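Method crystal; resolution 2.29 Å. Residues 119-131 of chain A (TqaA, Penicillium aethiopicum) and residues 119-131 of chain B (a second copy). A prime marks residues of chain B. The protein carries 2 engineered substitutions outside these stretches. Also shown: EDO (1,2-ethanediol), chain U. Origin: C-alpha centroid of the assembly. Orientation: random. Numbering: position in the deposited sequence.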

# COMPACT_ATOMS: atom_id res chain seq x y z
N VAL A 119 26.31 29.95 -30.64
CA VAL A 119 26.18 28.68 -29.95
C VAL A 119 27.30 28.57 -28.88
O VAL A 119 28.47 28.85 -29.15
CB VAL A 119 26.15 27.51 -30.95
CG1 VAL A 119 25.97 26.18 -30.24
CG2 VAL A 119 25.01 27.73 -31.96
N LYS A 120 26.92 28.23 -27.66
CA LYS A 120 27.91 28.00 -26.62
C LYS A 120 27.74 26.58 -26.14
O LYS A 120 26.66 26.18 -25.73
CB LYS A 120 27.74 29.00 -25.47
CG LYS A 120 27.80 30.50 -25.88
CD LYS A 120 29.16 30.95 -26.43
CE LYS A 120 29.17 32.48 -26.68
NZ LYS A 120 30.34 32.95 -27.49
N VAL A 121 28.80 25.81 -26.25
CA VAL A 121 28.79 24.42 -25.82
C VAL A 121 29.01 24.34 -24.28
O VAL A 121 29.82 25.09 -23.70
CB VAL A 121 29.82 23.60 -26.64
CG1 VAL A 121 29.79 22.12 -26.27
CG2 VAL A 121 29.55 23.77 -28.16
N ARG A 122 28.24 23.46 -23.64
CA ARG A 122 28.41 23.17 -22.22
C ARG A 122 29.54 22.16 -22.14
O ARG A 122 29.48 21.09 -22.74
CB ARG A 122 27.13 22.55 -21.64
CG ARG A 122 27.24 22.06 -20.17
CD ARG A 122 25.86 21.71 -19.57
NE ARG A 122 25.33 20.45 -20.09
CZ ARG A 122 24.24 19.84 -19.63
NH1 ARG A 122 23.56 20.38 -18.62
NH2 ARG A 122 23.82 18.71 -20.17
N GLU A 123 30.60 22.49 -21.41
CA GLU A 123 31.73 21.58 -21.39
C GLU A 123 32.06 21.02 -20.03
O GLU A 123 31.88 21.68 -19.00
CB GLU A 123 32.96 22.22 -22.00
CG GLU A 123 32.76 22.61 -23.44
CD GLU A 123 34.07 22.81 -24.16
OE1 GLU A 123 34.63 21.80 -24.66
OE2 GLU A 123 34.54 23.97 -24.23
N VAL A 124 32.55 19.79 -20.05
CA VAL A 124 32.89 19.09 -18.83
C VAL A 124 34.18 18.33 -19.05
O VAL A 124 34.25 17.44 -19.90
CB VAL A 124 31.77 18.11 -18.38
CG1 VAL A 124 32.15 17.43 -17.06
CG2 VAL A 124 30.43 18.85 -18.26
N GLN A 125 35.20 18.73 -18.29
CA GLN A 125 36.45 17.99 -18.19
C GLN A 125 36.32 17.06 -17.00
O GLN A 125 36.29 17.52 -15.86
CB GLN A 125 37.62 18.95 -17.96
CG GLN A 125 37.96 19.86 -19.15
CD GLN A 125 37.08 21.09 -19.25
OE1 GLN A 125 36.89 21.83 -18.27
NE2 GLN A 125 36.54 21.34 -20.46
N CYS A 126 36.22 15.75 -17.25
CA CYS A 126 36.02 14.80 -16.16
C CYS A 126 37.29 14.52 -15.36
O CYS A 126 38.40 14.83 -15.81
CB CYS A 126 35.49 13.48 -16.68
SG CYS A 126 34.04 13.63 -17.74
N TRP A 127 37.10 13.93 -14.17
CA TRP A 127 38.19 13.41 -13.34
C TRP A 127 38.76 12.16 -14.02
O TRP A 127 38.07 11.51 -14.83
CB TRP A 127 37.65 12.99 -11.97
CG TRP A 127 37.33 14.11 -11.01
CD1 TRP A 127 38.13 15.18 -10.70
CD2 TRP A 127 36.18 14.22 -10.16
NE1 TRP A 127 37.53 15.96 -9.74
CE2 TRP A 127 36.34 15.39 -9.39
CE3 TRP A 127 35.04 13.44 -9.98
CZ2 TRP A 127 35.40 15.81 -8.46
CZ3 TRP A 127 34.11 13.85 -9.07
CH2 TRP A 127 34.28 15.02 -8.32
N PRO A 128 40.02 11.80 -13.70
CA PRO A 128 40.52 10.52 -14.22
C PRO A 128 39.61 9.35 -13.81
O PRO A 128 39.12 9.31 -12.66
CB PRO A 128 41.89 10.39 -13.53
CG PRO A 128 42.31 11.82 -13.22
CD PRO A 128 41.02 12.54 -12.91
N GLY A 129 39.38 8.42 -14.74
CA GLY A 129 38.57 7.24 -14.47
C GLY A 129 37.07 7.48 -14.50
O GLY A 129 36.28 6.52 -14.59
N GLU A 130 36.67 8.74 -14.43
CA GLU A 130 35.25 9.09 -14.43
C GLU A 130 34.65 8.94 -15.84
O GLU A 130 35.19 9.48 -16.81
CB GLU A 130 35.09 10.52 -13.94
CG GLU A 130 33.65 11.08 -13.97
CD GLU A 130 33.57 12.49 -13.35
OE1 GLU A 130 34.46 13.33 -13.64
OE2 GLU A 130 32.63 12.77 -12.58
N ASP A 131 33.55 8.20 -15.96
CA ASP A 131 32.98 7.92 -17.27
C ASP A 131 32.21 9.13 -17.84
O ASP A 131 31.29 9.64 -17.20
CB ASP A 131 32.06 6.69 -17.18
CG ASP A 131 31.62 6.19 -18.54
OD1 ASP A 131 32.34 6.43 -19.53
OD2 ASP A 131 30.55 5.55 -18.63
N VAL B 119 46.73 16.61 -8.46
CA VAL B 119 45.29 16.84 -8.33
C VAL B 119 44.66 17.26 -9.66
O VAL B 119 45.09 18.25 -10.28
CB VAL B 119 44.96 17.95 -7.31
CG1 VAL B 119 43.48 18.25 -7.35
CG2 VAL B 119 45.40 17.55 -5.90
N LYS B 120 43.65 16.51 -10.09
CA LYS B 120 42.89 16.85 -11.29
C LYS B 120 41.50 17.37 -10.90
O LYS B 120 40.68 16.63 -10.34
CB LYS B 120 42.75 15.63 -12.21
CG LYS B 120 44.06 14.86 -12.48
CD LYS B 120 44.84 15.43 -13.67
CE LYS B 120 45.97 16.36 -13.25
NZ LYS B 120 45.67 17.80 -13.52
N VAL B 121 41.24 18.64 -11.21
CA VAL B 121 39.97 19.26 -10.89
C VAL B 121 38.93 18.95 -11.98
O VAL B 121 39.24 19.02 -13.18
CB VAL B 121 40.11 20.78 -10.78
CG1 VAL B 121 38.74 21.44 -10.64
CG2 VAL B 121 41.01 21.14 -9.60
N ARG B 122 37.71 18.59 -11.57
CA ARG B 122 36.61 18.41 -12.51
C ARG B 122 36.09 19.80 -12.84
O ARG B 122 35.89 20.61 -11.95
CB ARG B 122 35.51 17.57 -11.88
CG ARG B 122 34.32 17.31 -12.78
CD ARG B 122 33.51 16.16 -12.25
NE ARG B 122 32.87 16.50 -10.97
CZ ARG B 122 31.92 15.77 -10.38
NH1 ARG B 122 31.49 14.64 -10.94
NH2 ARG B 122 31.40 16.16 -9.23
N GLU B 123 35.94 20.10 -14.13
CA GLU B 123 35.49 21.43 -14.52
C GLU B 123 34.35 21.39 -15.51
O GLU B 123 34.32 20.56 -16.43
CB GLU B 123 36.61 22.30 -15.07
CG GLU B 123 37.94 22.09 -14.41
CD GLU B 123 38.89 23.19 -14.74
OE1 GLU B 123 38.40 24.33 -14.83
OE2 GLU B 123 40.11 22.91 -14.92
N VAL B 124 33.43 22.31 -15.30
CA VAL B 124 32.25 22.40 -16.10
C VAL B 124 32.10 23.85 -16.49
O VAL B 124 32.09 24.74 -15.61
CB VAL B 124 31.01 21.97 -15.31
CG1 VAL B 124 29.74 22.07 -16.19
CG2 VAL B 124 31.21 20.56 -14.74
N GLN B 125 32.00 24.10 -17.80
CA GLN B 125 31.65 25.43 -18.29
C GLN B 125 30.19 25.36 -18.67
O GLN B 125 29.83 24.66 -19.61
CB GLN B 125 32.52 25.83 -19.48
CG GLN B 125 34.01 26.12 -19.13
CD GLN B 125 34.86 24.85 -18.92
OE1 GLN B 125 34.87 23.94 -19.76
NE2 GLN B 125 35.59 24.80 -17.81
N CYS B 126 29.36 26.04 -17.88
CA CYS B 126 27.91 25.94 -18.05
C CYS B 126 27.42 26.66 -19.30
O CYS B 126 28.11 27.51 -19.85
CB CYS B 126 27.18 26.53 -16.85
SG CYS B 126 27.51 25.71 -15.27
N TRP B 127 26.22 26.30 -19.74
CA TRP B 127 25.52 27.09 -20.74
C TRP B 127 25.23 28.46 -20.16
O TRP B 127 25.20 28.63 -18.94
CB TRP B 127 24.16 26.45 -21.06
CG TRP B 127 24.24 25.26 -21.96
CD1 TRP B 127 24.89 25.16 -23.16
CD2 TRP B 127 23.57 24.01 -21.76
NE1 TRP B 127 24.68 23.92 -23.70
CE2 TRP B 127 23.88 23.20 -22.86
CE3 TRP B 127 22.74 23.51 -20.76
CZ2 TRP B 127 23.40 21.90 -22.98
CZ3 TRP B 127 22.26 22.22 -20.88
CH2 TRP B 127 22.60 21.43 -21.97
N PRO B 128 24.97 29.44 -21.04
CA PRO B 128 24.46 30.73 -20.58
C PRO B 128 23.13 30.58 -19.80
O PRO B 128 22.20 29.85 -20.22
CB PRO B 128 24.24 31.50 -21.88
CG PRO B 128 25.24 30.91 -22.83
CD PRO B 128 25.34 29.45 -22.47
N GLY B 129 23.06 31.24 -18.64
CA GLY B 129 21.88 31.18 -17.80
C GLY B 129 21.67 29.89 -17.03
O GLY B 129 20.71 29.76 -16.28
N GLU B 130 22.57 28.92 -17.22
CA GLU B 130 22.53 27.67 -16.46
C GLU B 130 23.18 27.89 -15.08
O GLU B 130 24.24 28.51 -14.96
CB GLU B 130 23.26 26.56 -17.22
CG GLU B 130 23.14 25.16 -16.59
CD GLU B 130 23.94 24.08 -17.34
OE1 GLU B 130 25.05 24.38 -17.84
OE2 GLU B 130 23.46 22.92 -17.42
N ASP B 131 22.54 27.39 -14.04
CA ASP B 131 23.06 27.65 -12.70
C ASP B 131 24.18 26.67 -12.27
O ASP B 131 24.00 25.45 -12.31
CB ASP B 131 21.92 27.68 -11.69
CG ASP B 131 22.39 28.10 -10.32
OD1 ASP B 131 22.77 29.27 -10.16
OD2 ASP B 131 22.41 27.24 -9.41
C1 EDO U . 41.92 12.80 -8.49
O1 EDO U . 42.36 14.15 -8.70
C2 EDO U . 43.07 11.83 -8.80
O2 EDO U . 42.55 10.50 -9.00
O HOH W 1 24.55 24.67 -26.96
O HOH W 2 40.16 16.70 -14.23

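The two copies pair strand 122-125 with strand 122-125 in antiparallel fashion, centred on Val124 opposite Val124′. Together the stretches bury 943 Å².

Along chain B, Val119′ lies out of reach of chain A. Lys120′ starts the contact. Its CB points toward chain A, but the end of the chain leads away, so the aliphatic part does the packing: CG lies 3.6 Å from Pro128 CG. Its carbonyl O sits at the edge of the Trp127 ring, 3.0 Å from Trp127 CD1. Its backbone N donates to O1 of a 1,2-ethanediol, 3.0 Å away. Val121′ points away from chain A. A water bridges the copies here, donating to Val121′ O (2.7 Å) and to Cys126 O (3.0 Å).

Arg122′ is buried and reaches toward chain A. Its guanidinium lies flat on Trp127, centres 3.7 Å apart and planes at 18°. Its CB also packs over the five-membered ring of Trp127, 3.5 Å from the centroid. At the guanidinium edge, NH1 forms a salt bridge with Glu130 OE2 at 2.7 Å. Arginine suits the site because its flat group can stack and pair with a carboxylate at once.

Glu123′ carries half of a backbone pair. Its N donates to Gln125 O (3.1 Å), and its O accepts from Gln125 N (2.8 Å). Val124′ forms the central, non-hydrogen-bonded pair. Its CG1 meets Val124 CG2 at 3.9 Å, a compact apolar contact on the sheet face away from the glutamines. Its CA lies 3.0 Å from Glu123 O, a CA-H...O contact.

Gln125′ repeats the backbone pair: its N donates to Glu123 O (2.7 Å), and its O accepts from Glu123 N (2.9 Å). Its side chain turns to meet its counterpart. NE2 of Gln125′ donates to OE1 of Gln125 (3.3 Å), and NE2 of Gln125 donates to OE1 of Gln125′ (3.2 Å). An amide both donates and accepts, so the two groups can bond reciprocally.

Cys126′ is buried but points away. Trp127′ brings its ring over to receive the Arg122 guanidinium, centres 3.8 Å apart. Pro128′ CD touches Lys120 CB at 3.9 Å. Trp127′ to Glu130′ is a type II turn, closed by Glu130′ N to Trp127′ O (3.2 Å). Gly129′ suits it with a phi of 74°. Glu130′ OE1 accepts from Trp127′ N (2.9 Å), while OE2 forms a salt bridge with Arg122 NH1 (2.8 Å). Asp131′ is beyond the contact and caps the helix that follows.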